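Local coordinates for protein salivary nitrophorin (Cimex lectularius, PDB 2IMQ) that carries nitric oxide on a cysteine-ligated heme b and delivers it to the victim during feeding, causing vasodilation, at residues Lys71-Leu76 against Thr87-Glu92; Ile105-Val109 against Asp151-Tyr156; Phe220-Tyr224 against Glu270-Val274; Thr251-Ile255 against Phe278-Leu282. One frame throughout, in Å; residues are numbered along the deposited sequence.

Interaction 1 of 4, residues Lys71-Leu76 against Thr87-Glu92. With HEM (protoporphyrin IX containing Fe), chain B.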
loop_
_atom_site.group_PDB
_atom_site.type_symbol
_atom_site.label_atom_id
_atom_site.label_comp_id
_atom_site.label_asym_id
_atom_site.label_seq_id
_atom_site.Cartn_x
_atom_site.Cartn_y
_atom_site.Cartn_z
ATOM N N LYS A 71 -21.855 -2.274 -4.785
ATOM C CA LYS A 71 -21.762 -1.622 -3.490
ATOM C C LYS A 71 -21.715 -0.103 -3.550
ATOM O O LYS A 71 -21.611 0.545 -2.524
ATOM C CB LYS A 71 -20.549 -2.179 -2.718
ATOM C CG LYS A 71 -20.706 -3.657 -2.327
ATOM C CD LYS A 71 -19.404 -4.356 -2.036
ATOM C CE LYS A 71 -19.335 -4.948 -0.622
ATOM N NZ LYS A 71 -20.069 -6.195 -0.343
ATOM N N GLY A 72 -21.763 0.458 -4.745
ATOM C CA GLY A 72 -21.844 1.882 -4.956
ATOM C C GLY A 72 -20.552 2.586 -5.234
ATOM O O GLY A 72 -20.503 3.815 -5.218
ATOM N N TYR A 73 -19.502 1.833 -5.532
ATOM C CA TYR A 73 -18.223 2.460 -5.844
ATOM C C TYR A 73 -18.009 2.811 -7.300
ATOM O O TYR A 73 -18.459 2.101 -8.204
ATOM C CB TYR A 73 -17.071 1.527 -5.438
ATOM C CG TYR A 73 -16.980 1.291 -3.953
ATOM C CD1 TYR A 73 -17.583 0.211 -3.371
ATOM C CD2 TYR A 73 -16.321 2.191 -3.117
ATOM C CE1 TYR A 73 -17.537 0.015 -2.027
ATOM C CE2 TYR A 73 -16.320 2.032 -1.750
ATOM C CZ TYR A 73 -16.885 0.916 -1.197
ATOM O OH TYR A 73 -16.873 0.686 0.152
ATOM N N THR A 74 -17.281 3.897 -7.508
ATOM C CA THR A 74 -16.787 4.293 -8.773
ATOM C C THR A 74 -15.250 4.081 -8.750
ATOM O O THR A 74 -14.607 4.531 -7.836
ATOM C CB THR A 74 -17.120 5.804 -8.954
ATOM O OG1 THR A 74 -18.540 5.975 -9.143
ATOM C CG2 THR A 74 -16.499 6.367 -10.196
ATOM N N LYS A 75 -14.695 3.508 -9.806
ATOM C CA LYS A 75 -13.225 3.403 -9.954
ATOM C C LYS A 75 -12.719 4.761 -10.458
ATOM O O LYS A 75 -13.055 5.172 -11.584
ATOM C CB LYS A 75 -12.835 2.302 -10.920
ATOM C CG LYS A 75 -11.329 2.295 -11.200
ATOM C CD LYS A 75 -10.952 1.227 -12.164
ATOM C CE LYS A 75 -11.316 1.590 -13.574
ATOM N NZ LYS A 75 -11.020 0.457 -14.453
ATOM N N LEU A 76 -12.021 5.509 -9.609
ATOM C CA LEU A 76 -11.432 6.785 -9.998
ATOM C C LEU A 76 -10.310 6.583 -10.986
ATOM O O LEU A 76 -10.173 7.306 -11.965
ATOM C CB LEU A 76 -10.982 7.573 -8.784
ATOM C CG LEU A 76 -12.078 8.001 -7.835
ATOM C CD1 LEU A 76 -11.568 8.883 -6.739
ATOM C CD2 LEU A 76 -13.222 8.698 -8.590
ATOM N N THR A 87 -4.987 1.161 -7.810
ATOM C CA THR A 87 -6.384 1.436 -8.140
ATOM C C THR A 87 -6.992 2.170 -6.963
ATOM O O THR A 87 -6.816 1.753 -5.818
ATOM C CB THR A 87 -7.125 0.138 -8.430
ATOM O OG1 THR A 87 -6.421 -0.607 -9.426
ATOM C CG2 THR A 87 -8.520 0.442 -8.972
ATOM N N VAL A 88 -7.811 3.204 -7.252
ATOM C CA VAL A 88 -8.530 3.922 -6.235
ATOM C C VAL A 88 -10.019 3.913 -6.588
ATOM O O VAL A 88 -10.359 4.259 -7.720
ATOM C CB VAL A 88 -8.007 5.372 -6.073
ATOM C CG1 VAL A 88 -8.727 6.041 -4.973
ATOM C CG2 VAL A 88 -6.496 5.349 -5.766
ATOM N N TYR A 89 -10.839 3.542 -5.619
ATOM C CA TYR A 89 -12.291 3.547 -5.739
ATOM C C TYR A 89 -12.852 4.501 -4.707
ATOM O O TYR A 89 -12.326 4.658 -3.601
ATOM C CB TYR A 89 -12.856 2.148 -5.431
ATOM C CG TYR A 89 -12.382 1.059 -6.299
ATOM C CD1 TYR A 89 -11.311 0.285 -5.917
ATOM C CD2 TYR A 89 -12.988 0.769 -7.501
ATOM C CE1 TYR A 89 -10.869 -0.756 -6.707
ATOM C CE2 TYR A 89 -12.555 -0.273 -8.292
ATOM C CZ TYR A 89 -11.477 -1.058 -7.886
ATOM O OH TYR A 89 -10.999 -2.061 -8.683
ATOM N N CYS A 90 -13.990 5.137 -5.064
ATOM C CA CYS A 90 -14.669 5.977 -4.116
ATOM C C CYS A 90 -16.156 5.798 -4.293
ATOM O O CYS A 90 -16.603 5.588 -5.407
ATOM C CB CYS A 90 -14.285 7.438 -4.339
ATOM S SG CYS A 90 -14.999 8.691 -3.186
ATOM N N LEU A 91 -16.902 5.859 -3.208
ATOM C CA LEU A 91 -18.380 5.793 -3.348
ATOM C C LEU A 91 -18.836 6.915 -4.254
ATOM O O LEU A 91 -18.453 8.076 -4.074
ATOM C CB LEU A 91 -19.062 5.844 -1.997
ATOM C CG LEU A 91 -18.965 4.601 -1.097
ATOM C CD1 LEU A 91 -19.557 4.879 0.230
ATOM C CD2 LEU A 91 -19.547 3.370 -1.722
ATOM N N GLU A 92 -19.630 6.545 -5.252
ATOM C CA GLU A 92 -20.127 7.500 -6.227
ATOM C C GLU A 92 -20.847 8.693 -5.580
ATOM O O GLU A 92 -20.759 9.799 -6.075
ATOM C CB GLU A 92 -21.065 6.763 -7.184
ATOM C CG GLU A 92 -21.872 7.651 -8.107
ATOM C CD GLU A 92 -21.018 8.518 -8.992
ATOM O OE1 GLU A 92 -19.908 8.059 -9.363
ATOM O OE2 GLU A 92 -21.463 9.651 -9.297
HETATM C CHA HEM B . -6.358 -4.290 -13.275
HETATM C CHB HEM B . -5.653 -5.980 -8.786
HETATM C CHC HEM B . -2.513 -9.199 -10.503
HETATM C CHD HEM B . -2.919 -7.382 -14.892
HETATM C C1A HEM B . -6.484 -4.467 -11.927
HETATM C C2A HEM B . -7.372 -3.750 -11.043
HETATM C C3A HEM B . -7.131 -4.216 -9.791
HETATM C C4A HEM B . -6.130 -5.241 -9.865
HETATM C CMA HEM B . -7.851 -3.782 -8.528
HETATM C CAA HEM B . -8.407 -2.665 -11.420
HETATM C CBA HEM B . -9.732 -3.462 -11.557
HETATM C CGA HEM B . -10.875 -2.568 -12.012
HETATM O O1A HEM B . -10.955 -2.278 -13.205
HETATM O O2A HEM B . -11.749 -2.197 -11.190
HETATM C C1B HEM B . -4.760 -7.001 -8.879
HETATM C C2B HEM B . -4.310 -7.810 -7.772
HETATM C C3B HEM B . -3.446 -8.709 -8.230
HETATM C C4B HEM B . -3.331 -8.505 -9.651
HETATM C CMB HEM B . -4.860 -7.508 -6.423
HETATM C CAB HEM B . -2.674 -9.777 -7.472
HETATM C CBB HEM B . -3.086 -10.213 -6.274
HETATM C C1C HEM B . -2.342 -9.060 -11.850
HETATM C C2C HEM B . -1.427 -9.785 -12.694
HETATM C C3C HEM B . -1.603 -9.310 -13.924
HETATM C C4C HEM B . -2.505 -8.202 -13.869
HETATM C CMC HEM B . -0.590 -11.009 -12.305
HETATM C CAC HEM B . -0.894 -9.781 -15.186
HETATM C CBC HEM B . 0.431 -9.737 -15.310
HETATM C C1D HEM B . -3.839 -6.359 -14.832
HETATM C C2D HEM B . -4.153 -5.498 -15.946
HETATM C C3D HEM B . -5.226 -4.576 -15.464
HETATM C C4D HEM B . -5.461 -4.921 -14.086
HETATM C CMD HEM B . -3.554 -5.552 -17.352
HETATM C CAD HEM B . -5.857 -3.475 -16.333
HETATM C CBD HEM B . -6.693 -4.196 -17.379
HETATM C CGD HEM B . -7.618 -3.237 -18.061
HETATM O O1D HEM B . -8.371 -3.715 -18.971
HETATM O O2D HEM B . -7.582 -2.028 -17.690
HETATM N NA HEM B . -5.743 -5.388 -11.196
HETATM N NB HEM B . -4.125 -7.432 -10.010
HETATM N NC HEM B . -2.951 -8.091 -12.589
HETATM N ND HEM B . -4.618 -5.966 -13.750
HETATM FE FE HEM B . -4.459 -6.818 -11.923
#
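Two neighbouring antiparallel strands grip a single heme propionate from their shared face: Y89 OH donates to HEM O2A (2.6 Å) and K75 NZ to HEM O1A (3.0 Å). K75 and Y89 form a non-hydrogen-bonded pair, CA atoms 4.3 Å apart, so both side chains leave the same face and reach one carboxylate. About T74 and C90 the pairing is regular: T74 N donates to C90 O (2.8 Å) and C90 N to T74 O (2.9 Å). At L76 the backbone turns to helical angles while L76 N still reaches V88 O (2.8 Å); V88 also bonds to K77, consistent with a beta bulge. At the entry to the first strand, G72 closes the preceding helix in a Schellman motif, and its O accepts from E92 N (2.9 Å). T74 OG1 donates to E92 OE1 at a short 2.5 Å. L91 CD2 sits over the Y73 ring, 3.5 Å from its centroid, a CH-pi contact. Strand 73-80 lies at the edge of the six-stranded sheet, next to 84-91, which pairs with 39-46. Helix 57-70, bearing the heme ligand C60, covers Y73 and Y89, whereas L76, V88 and C90 face strand 116-124 of the other sheet.

Interaction 2 of 4, residues Ile105-Val109 against Asp151-Tyr156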
loop_
_atom_site.group_PDB
_atom_site.type_symbol
_atom_site.label_atom_id
_atom_site.label_comp_id
_atom_site.label_asym_id
_atom_site.label_seq_id
_atom_site.Cartn_x
_atom_site.Cartn_y
_atom_site.Cartn_z
ATOM N N ILE A 105 0.088 10.704 -11.509
ATOM C CA ILE A 105 1.393 10.744 -12.097
ATOM C C ILE A 105 2.091 9.403 -11.906
ATOM O O ILE A 105 1.816 8.650 -10.964
ATOM C CB ILE A 105 2.295 11.884 -11.479
ATOM C CG1 ILE A 105 2.621 11.601 -10.016
ATOM C CG2 ILE A 105 1.670 13.299 -11.733
ATOM C CD1 ILE A 105 3.958 12.121 -9.599
ATOM N N ILE A 106 2.956 9.098 -12.839
ATOM C CA ILE A 106 3.848 7.984 -12.726
ATOM C C ILE A 106 5.248 8.568 -12.723
ATOM O O ILE A 106 5.583 9.438 -13.562
ATOM C CB ILE A 106 3.671 7.038 -13.928
ATOM C CG1 ILE A 106 2.285 6.412 -13.938
ATOM C CG2 ILE A 106 4.644 5.934 -13.857
ATOM C CD1 ILE A 106 1.980 5.555 -15.138
ATOM N N VAL A 107 6.088 8.039 -11.830
ATOM C CA VAL A 107 7.483 8.432 -11.720
ATOM C C VAL A 107 8.302 7.180 -11.971
ATOM O O VAL A 107 8.087 6.133 -11.326
ATOM C CB VAL A 107 7.854 9.010 -10.338
ATOM C CG1 VAL A 107 9.369 9.154 -10.232
ATOM C CG2 VAL A 107 7.161 10.348 -10.111
ATOM N N THR A 108 9.290 7.245 -12.831
ATOM C CA THR A 108 10.165 6.107 -12.970
ATOM C C THR A 108 11.589 6.560 -12.841
ATOM O O THR A 108 11.942 7.654 -13.286
ATOM C CB THR A 108 9.884 5.323 -14.241
ATOM O OG1 THR A 108 9.904 6.197 -15.367
ATOM C CG2 THR A 108 8.451 4.776 -14.223
ATOM N N VAL A 109 12.413 5.719 -12.230
ATOM C CA VAL A 109 13.730 6.136 -11.808
ATOM C C VAL A 109 14.844 5.433 -12.595
ATOM O O VAL A 109 16.009 5.876 -12.566
ATOM C CB VAL A 109 13.899 5.988 -10.280
ATOM C CG1 VAL A 109 12.886 6.869 -9.527
ATOM C CG2 VAL A 109 13.687 4.604 -9.866
ATOM N N ASP A 151 10.797 8.555 -3.280
ATOM C CA ASP A 151 11.292 9.622 -4.106
ATOM C C ASP A 151 10.450 10.834 -3.739
ATOM O O ASP A 151 9.233 10.746 -3.521
ATOM C CB ASP A 151 11.078 9.227 -5.566
ATOM C CG ASP A 151 11.743 10.169 -6.563
ATOM O OD1 ASP A 151 11.252 11.291 -6.717
ATOM O OD2 ASP A 151 12.741 9.818 -7.218
ATOM N N THR A 152 11.075 12.009 -3.756
ATOM C CA THR A 152 10.359 13.211 -3.270
ATOM C C THR A 152 9.225 13.543 -4.211
ATOM O O THR A 152 8.268 14.146 -3.790
ATOM C CB THR A 152 11.300 14.399 -3.136
ATOM O OG1 THR A 152 11.994 14.536 -4.364
ATOM C CG2 THR A 152 12.311 14.146 -2.080
ATOM N N ARG A 153 9.321 13.158 -5.484
ATOM C CA ARG A 153 8.267 13.412 -6.457
ATOM C C ARG A 153 6.982 12.671 -6.172
ATOM O O ARG A 153 5.937 13.001 -6.687
ATOM C CB ARG A 153 8.733 13.025 -7.855
ATOM C CG ARG A 153 9.873 13.927 -8.403
ATOM C CD ARG A 153 10.405 13.386 -9.685
ATOM N NE ARG A 153 11.291 12.238 -9.461
ATOM C CZ ARG A 153 11.878 11.531 -10.427
ATOM N NH1 ARG A 153 11.713 11.879 -11.695
ATOM N NH2 ARG A 153 12.654 10.502 -10.134
ATOM N N LEU A 154 7.069 11.644 -5.332
ATOM C CA LEU A 154 5.914 10.789 -4.945
ATOM C C LEU A 154 5.278 11.262 -3.647
ATOM O O LEU A 154 4.236 10.735 -3.229
ATOM C CB LEU A 154 6.347 9.327 -4.837
ATOM C CG LEU A 154 6.902 8.696 -6.093
ATOM C CD1 LEU A 154 7.556 7.352 -5.766
ATOM C CD2 LEU A 154 5.843 8.495 -7.135
ATOM N N ASP A 155 5.859 12.297 -3.033
ATOM C CA ASP A 155 5.515 12.727 -1.684
ATOM C C ASP A 155 4.783 14.064 -1.786
ATOM O O ASP A 155 5.409 15.159 -1.820
ATOM C CB ASP A 155 6.761 12.898 -0.831
ATOM C CG ASP A 155 6.455 13.151 0.595
ATOM O OD1 ASP A 155 5.320 13.621 0.924
ATOM O OD2 ASP A 155 7.320 12.942 1.470
ATOM N N TYR A 156 3.448 13.991 -1.777
ATOM C CA TYR A 156 2.597 15.162 -1.944
ATOM C C TYR A 156 2.403 15.936 -0.653
ATOM O O TYR A 156 1.582 16.876 -0.588
ATOM C CB TYR A 156 1.272 14.756 -2.606
ATOM C CG TYR A 156 1.314 14.667 -4.104
ATOM C CD1 TYR A 156 2.403 14.190 -4.801
ATOM C CD2 TYR A 156 0.207 15.021 -4.831
ATOM C CE1 TYR A 156 2.408 14.154 -6.188
ATOM C CE2 TYR A 156 0.201 14.979 -6.198
ATOM C CZ TYR A 156 1.297 14.558 -6.865
ATOM O OH TYR A 156 1.335 14.488 -8.231
#
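An extended strand, I105-T108, passes beside a compact 3-10 turn at T152-L154, and the backbones stay well apart, with V107 CA and R153 CA, the closest pair, 7.3 Å from each other. The turn is held from within: L154 N donates to D151 O (3.0 Å), and R153 N to D151 OD1 (3.0 Å), which makes an Asx turn. The same carboxylate then takes the R153 side chain in a two-pronged salt bridge, R153 NE to D151 OD1 at 2.9 Å and R153 NH2 to D151 OD2 at 3.0 Å. Fixed in this way, the guanidinium lays one face against V107, whose CG1 is 3.5 Å from R153 CZ. The general lesson is that a charged group satisfied by its own segment can still serve as a flat packing surface. V107 CG2 meets L154 CD2 at 3.7 Å, V109 CG1 lies 3.7 Å from R153 NH2, and I105 CD1 approaches the edge of the Y156 ring, 4.3 Å from Y156 CE1. The contact thus joins strand 103-108, at the border of the five-stranded sheet, to the loop between strands 127-135 and 165-169. Beneath that loop, L154 and Y156 rest on V119 of strand 116-124, with W168 and L166 of strand 165-169 alongside.

Interaction 3 of 4, residues Phe220-Tyr224 against Glu270-Val274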
loop_
_atom_site.group_PDB
_atom_site.type_symbol
_atom_site.label_atom_id
_atom_site.label_comp_id
_atom_site.label_asym_id
_atom_site.label_seq_id
_atom_site.Cartn_x
_atom_site.Cartn_y
_atom_site.Cartn_z
ATOM N N PHE A 220 1.087 -7.533 14.157
ATOM C CA PHE A 220 1.132 -8.756 13.438
ATOM C C PHE A 220 2.577 -9.119 13.149
ATOM O O PHE A 220 3.480 -8.289 13.042
ATOM C CB PHE A 220 0.305 -8.667 12.154
ATOM C CG PHE A 220 0.590 -7.458 11.271
ATOM C CD1 PHE A 220 1.448 -7.544 10.199
ATOM C CD2 PHE A 220 -0.063 -6.267 11.492
ATOM C CE1 PHE A 220 1.670 -6.444 9.387
ATOM C CE2 PHE A 220 0.162 -5.185 10.707
ATOM C CZ PHE A 220 1.030 -5.294 9.629
ATOM N N LYS A 221 2.767 -10.416 12.942
ATOM C CA LYS A 221 4.044 -10.978 12.647
ATOM C C LYS A 221 4.490 -10.585 11.239
ATOM O O LYS A 221 3.676 -10.159 10.429
ATOM C CB LYS A 221 4.052 -12.488 12.788
ATOM C CG LYS A 221 3.798 -12.855 14.217
ATOM C CD LYS A 221 3.629 -14.323 14.369
ATOM C CE LYS A 221 3.288 -14.657 15.816
ATOM N NZ LYS A 221 4.171 -14.067 16.835
ATOM N N PRO A 222 5.792 -10.628 10.992
ATOM C CA PRO A 222 6.291 -10.309 9.675
ATOM C C PRO A 222 5.491 -10.976 8.587
ATOM O O PRO A 222 5.100 -12.138 8.715
ATOM C CB PRO A 222 7.717 -10.815 9.730
ATOM C CG PRO A 222 8.088 -10.549 11.175
ATOM C CD PRO A 222 6.873 -10.943 11.931
ATOM N N THR A 223 5.351 -10.290 7.462
ATOM C CA THR A 223 4.516 -10.760 6.360
ATOM C C THR A 223 5.318 -11.446 5.236
ATOM O O THR A 223 4.753 -11.849 4.216
ATOM C CB THR A 223 3.746 -9.594 5.773
ATOM O OG1 THR A 223 4.665 -8.575 5.315
ATOM C CG2 THR A 223 2.789 -9.006 6.790
ATOM N N TYR A 224 6.595 -11.654 5.450
ATOM C CA TYR A 224 7.514 -12.201 4.522
ATOM C C TYR A 224 8.669 -12.815 5.321
ATOM O O TYR A 224 8.953 -12.348 6.417
ATOM C CB TYR A 224 8.024 -11.087 3.600
ATOM C CG TYR A 224 9.154 -11.327 2.714
ATOM C CD1 TYR A 224 8.986 -11.846 1.440
ATOM C CD2 TYR A 224 10.439 -11.030 3.137
ATOM C CE1 TYR A 224 10.064 -12.021 0.586
ATOM C CE2 TYR A 224 11.510 -11.130 2.274
ATOM C CZ TYR A 224 11.326 -11.671 1.009
ATOM O OH TYR A 224 12.376 -11.874 0.137
ATOM N N GLU A 270 4.641 -15.664 -1.115
ATOM C CA GLU A 270 5.644 -15.489 -0.096
ATOM C C GLU A 270 5.404 -14.276 0.842
ATOM O O GLU A 270 5.987 -14.215 1.917
ATOM C CB GLU A 270 6.977 -15.224 -0.767
ATOM C CG GLU A 270 7.571 -16.209 -1.728
ATOM C CD GLU A 270 8.906 -15.615 -2.191
ATOM O OE1 GLU A 270 8.994 -14.370 -2.431
ATOM O OE2 GLU A 270 9.867 -16.375 -2.253
ATOM N N HIS A 271 4.634 -13.299 0.373
ATOM C CA HIS A 271 4.215 -12.156 1.180
ATOM C C HIS A 271 2.737 -12.268 1.457
ATOM O O HIS A 271 1.947 -12.725 0.606
ATOM C CB HIS A 271 4.359 -10.864 0.402
ATOM C CG HIS A 271 5.720 -10.540 -0.062
ATOM N ND1 HIS A 271 6.489 -9.542 0.522
ATOM C CD2 HIS A 271 6.396 -10.966 -1.149
ATOM C CE1 HIS A 271 7.604 -9.417 -0.171
ATOM N NE2 HIS A 271 7.572 -10.261 -1.191
ATOM N N ARG A 272 2.291 -11.737 2.563
ATOM C CA ARG A 272 0.882 -11.657 2.892
ATOM C C ARG A 272 0.406 -10.230 2.682
ATOM O O ARG A 272 1.091 -9.274 3.053
ATOM C CB ARG A 272 0.647 -12.064 4.343
ATOM C CG ARG A 272 1.186 -13.460 4.692
ATOM C CD ARG A 272 0.417 -14.537 3.970
ATOM N NE ARG A 272 1.208 -15.540 3.237
ATOM C CZ ARG A 272 1.526 -16.746 3.668
ATOM N NH1 ARG A 272 1.207 -17.152 4.901
ATOM N NH2 ARG A 272 2.166 -17.575 2.856
ATOM N N PRO A 273 -0.812 -10.065 2.168
ATOM C CA PRO A 273 -1.381 -8.720 1.984
ATOM C C PRO A 273 -1.588 -8.021 3.292
ATOM O O PRO A 273 -1.823 -8.674 4.330
ATOM C CB PRO A 273 -2.711 -8.958 1.258
ATOM C CG PRO A 273 -2.907 -10.379 1.193
ATOM C CD PRO A 273 -1.753 -11.100 1.720
ATOM N N VAL A 274 -1.552 -6.691 3.260
ATOM C CA VAL A 274 -1.731 -5.882 4.413
ATOM C C VAL A 274 -2.864 -4.914 4.206
ATOM O O VAL A 274 -2.856 -4.145 3.240
ATOM C CB VAL A 274 -0.413 -5.176 4.794
ATOM C CG1 VAL A 274 -0.619 -4.178 5.897
ATOM C CG2 VAL A 274 0.616 -6.157 5.286
HETATM O O HOH W 1 3.529 -8.379 2.751
#
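This is a loop-to-loop contact beside the start of strand 274-281, in which two irregular segments running 144° apart are joined by one direct backbone hydrogen bond, one water and a ring stack. R272 N donates to T223 O (3.0 Å), and H271 CA adds a CA-H...O contact to the same oxygen at 3.1 Å, so a single carbonyl receives two neighbouring residues. One step along, a water accepts from T223 OG1 (2.8 Å) and donates to R272 O (2.6 Å), bridging the gap. The aromatic part is an offset stack of Y224 on H271, centroids 4.4 Å apart and planes at 25°; Y224 CD1 comes to 3.2 Å from H271 CE1, over the imidazole face. H271 ND1 is hydrogen-bonded to T242, and R175 makes a cation-pi contact with Y224. At the other end the packing is apolar, with T223 CG2 3.9 Å from V274 CG2 and F220 CZ 4.2 Å from V274 CG1. The contact illustrates how loops of a DNase I-like sandwich can be tied together without regular strand pairing. Segment E270-V274 resembles part of the SDHxPV motif of the related inositol 5-phosphatases, in which the histidine is catalytic. Around it, strand 6-17 supplies W14, whose NE1 bonds to H271 O, and strand 255-262 places S262 against F220 and T223, while helix 192-196 packs on K221 and P222.

Interaction 4 of 4, residues Thr251-Ile255 against Phe278-Leu282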
loop_
_atom_site.group_PDB
_atom_site.type_symbol
_atom_site.label_atom_id
_atom_site.label_comp_id
_atom_site.label_asym_id
_atom_site.label_seq_id
_atom_site.Cartn_x
_atom_site.Cartn_y
_atom_site.Cartn_z
ATOM N N THR A 251 -2.140 19.260 6.209
ATOM C CA THR A 251 -2.946 20.426 6.604
ATOM C C THR A 251 -3.536 20.297 7.994
ATOM O O THR A 251 -4.547 20.958 8.322
ATOM C CB THR A 251 -4.080 20.679 5.607
ATOM O OG1 THR A 251 -4.893 19.500 5.531
ATOM C CG2 THR A 251 -3.610 20.973 4.223
ATOM N N GLY A 252 -2.958 19.449 8.816
ATOM C CA GLY A 252 -3.321 19.365 10.200
ATOM C C GLY A 252 -4.612 18.582 10.432
ATOM O O GLY A 252 -5.175 18.669 11.519
ATOM N N LYS A 253 -5.062 17.809 9.442
ATOM C CA LYS A 253 -6.267 16.980 9.570
ATOM C C LYS A 253 -5.959 15.706 10.337
ATOM O O LYS A 253 -4.838 15.169 10.294
ATOM C CB LYS A 253 -6.810 16.612 8.227
ATOM C CG LYS A 253 -7.139 17.717 7.273
ATOM C CD LYS A 253 -8.162 18.651 7.848
ATOM C CE LYS A 253 -8.683 19.571 6.811
ATOM N NZ LYS A 253 -9.507 20.641 7.472
ATOM N N THR A 254 -6.934 15.261 11.113
ATOM C CA THR A 254 -6.803 14.043 11.861
ATOM C C THR A 254 -7.025 12.822 10.967
ATOM O O THR A 254 -8.030 12.761 10.269
ATOM C CB THR A 254 -7.807 14.031 13.022
ATOM O OG1 THR A 254 -7.547 15.150 13.859
ATOM C CG2 THR A 254 -7.634 12.780 13.918
ATOM N N ILE A 255 -6.083 11.868 11.017
ATOM C CA ILE A 255 -6.211 10.561 10.359
ATOM C C ILE A 255 -6.012 9.554 11.468
ATOM O O ILE A 255 -4.965 9.518 12.089
ATOM C CB ILE A 255 -5.161 10.364 9.232
ATOM C CG1 ILE A 255 -5.321 11.409 8.140
ATOM C CG2 ILE A 255 -5.232 8.950 8.670
ATOM C CD1 ILE A 255 -4.172 11.503 7.125
ATOM N N PHE A 278 -8.829 3.302 8.041
ATOM C CA PHE A 278 -8.669 4.623 8.673
ATOM C C PHE A 278 -9.980 5.350 8.714
ATOM O O PHE A 278 -10.813 5.168 7.835
ATOM C CB PHE A 278 -7.726 5.490 7.838
ATOM C CG PHE A 278 -6.388 4.873 7.592
ATOM C CD1 PHE A 278 -6.177 4.100 6.463
ATOM C CD2 PHE A 278 -5.328 5.155 8.427
ATOM C CE1 PHE A 278 -4.919 3.556 6.212
ATOM C CE2 PHE A 278 -4.034 4.609 8.122
ATOM C CZ PHE A 278 -3.895 3.792 7.043
ATOM N N ARG A 279 -10.067 6.253 9.669
ATOM C CA ARG A 279 -11.127 7.251 9.694
ATOM C C ARG A 279 -10.463 8.626 9.632
ATOM O O ARG A 279 -9.589 8.913 10.436
ATOM C CB ARG A 279 -11.926 7.114 10.947
ATOM C CG ARG A 279 -13.049 8.098 11.148
ATOM C CD ARG A 279 -13.741 7.867 12.498
ATOM N NE ARG A 279 -14.279 6.516 12.585
ATOM C CZ ARG A 279 -14.264 5.751 13.671
ATOM N NH1 ARG A 279 -13.706 6.174 14.807
ATOM N NH2 ARG A 279 -14.799 4.533 13.617
ATOM N N VAL A 280 -10.824 9.416 8.627
ATOM C CA VAL A 280 -10.301 10.769 8.484
ATOM C C VAL A 280 -11.351 11.802 8.846
ATOM O O VAL A 280 -12.541 11.576 8.601
ATOM C CB VAL A 280 -9.717 11.014 7.067
ATOM C CG1 VAL A 280 -8.745 9.907 6.693
ATOM C CG2 VAL A 280 -10.747 11.153 6.029
ATOM N N THR A 281 -10.910 12.890 9.469
ATOM C CA THR A 281 -11.821 13.972 9.915
ATOM C C THR A 281 -11.615 15.149 9.001
ATOM O O THR A 281 -10.533 15.712 8.904
ATOM C CB THR A 281 -11.528 14.317 11.378
ATOM O OG1 THR A 281 -11.737 13.147 12.171
ATOM C CG2 THR A 281 -12.497 15.372 11.924
ATOM N N LEU A 282 -12.648 15.518 8.265
ATOM C CA LEU A 282 -12.534 16.591 7.273
ATOM C C LEU A 282 -12.392 17.983 7.890
ATOM O O LEU A 282 -11.835 18.900 7.275
ATOM C CB LEU A 282 -13.761 16.615 6.393
ATOM C CG LEU A 282 -13.857 15.525 5.332
ATOM C CD1 LEU A 282 -13.842 14.166 5.923
ATOM C CD2 LEU A 282 -15.113 15.689 4.440
ATOM O OXT LEU A 282 -12.835 18.210 9.014
HETATM O O HOH W 2 -9.278 16.860 11.080
#
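K253 NZ donates to L282 O, one oxygen of the C-terminal carboxylate, at 2.9 Å; the other, L282 OXT, lies 4.4 Å from the same nitrogen, so the lysine favours one side of the chain end. Inward from it, T281 N donates to T254 O (3.0 Å), and a water fills the matching place on the other side of this pair, accepting from T254 N (2.8 Å) and donating to T281 O (2.8 Å). Water therefore stands in for a direct bond here. Next to this pair, I255 and V280 form an antiparallel non-hydrogen-bonded pair, CA atoms 4.5 Å apart. Their side chains share a face, I255 CG1 meeting V280 CG1 at 4.0 Å, and I255 CG2 touches F278 CD2 at 3.8 Å. This apolar face turns toward F165 and F167 of strand 165-169 in the other sheet. Within its own sheet, strand 274-281 lies between 6-17 and the outermost strand 255-262.

Overall arrangement
The four contacts show how chemistry follows position in a two-sheet sandwich. Interactions 1 and 4 belong to opposite borders of the six-stranded sheet, their centres about 20 Å apart: the first is a hairpin with direct backbone bonds that also serves the heme, the second a pairing completed by a water and a lysine bond to the chain terminus. Interaction 2 lies at one border of the other sheet and relies on side-chain packing. Interaction 3 is about 25 Å from it, centre to centre, across the middle of the molecule, and combines stacking with water. It shares strand 274-281 with interaction 4, one at each end. All are partly buried, yet interaction 3 has no exposed touching residue.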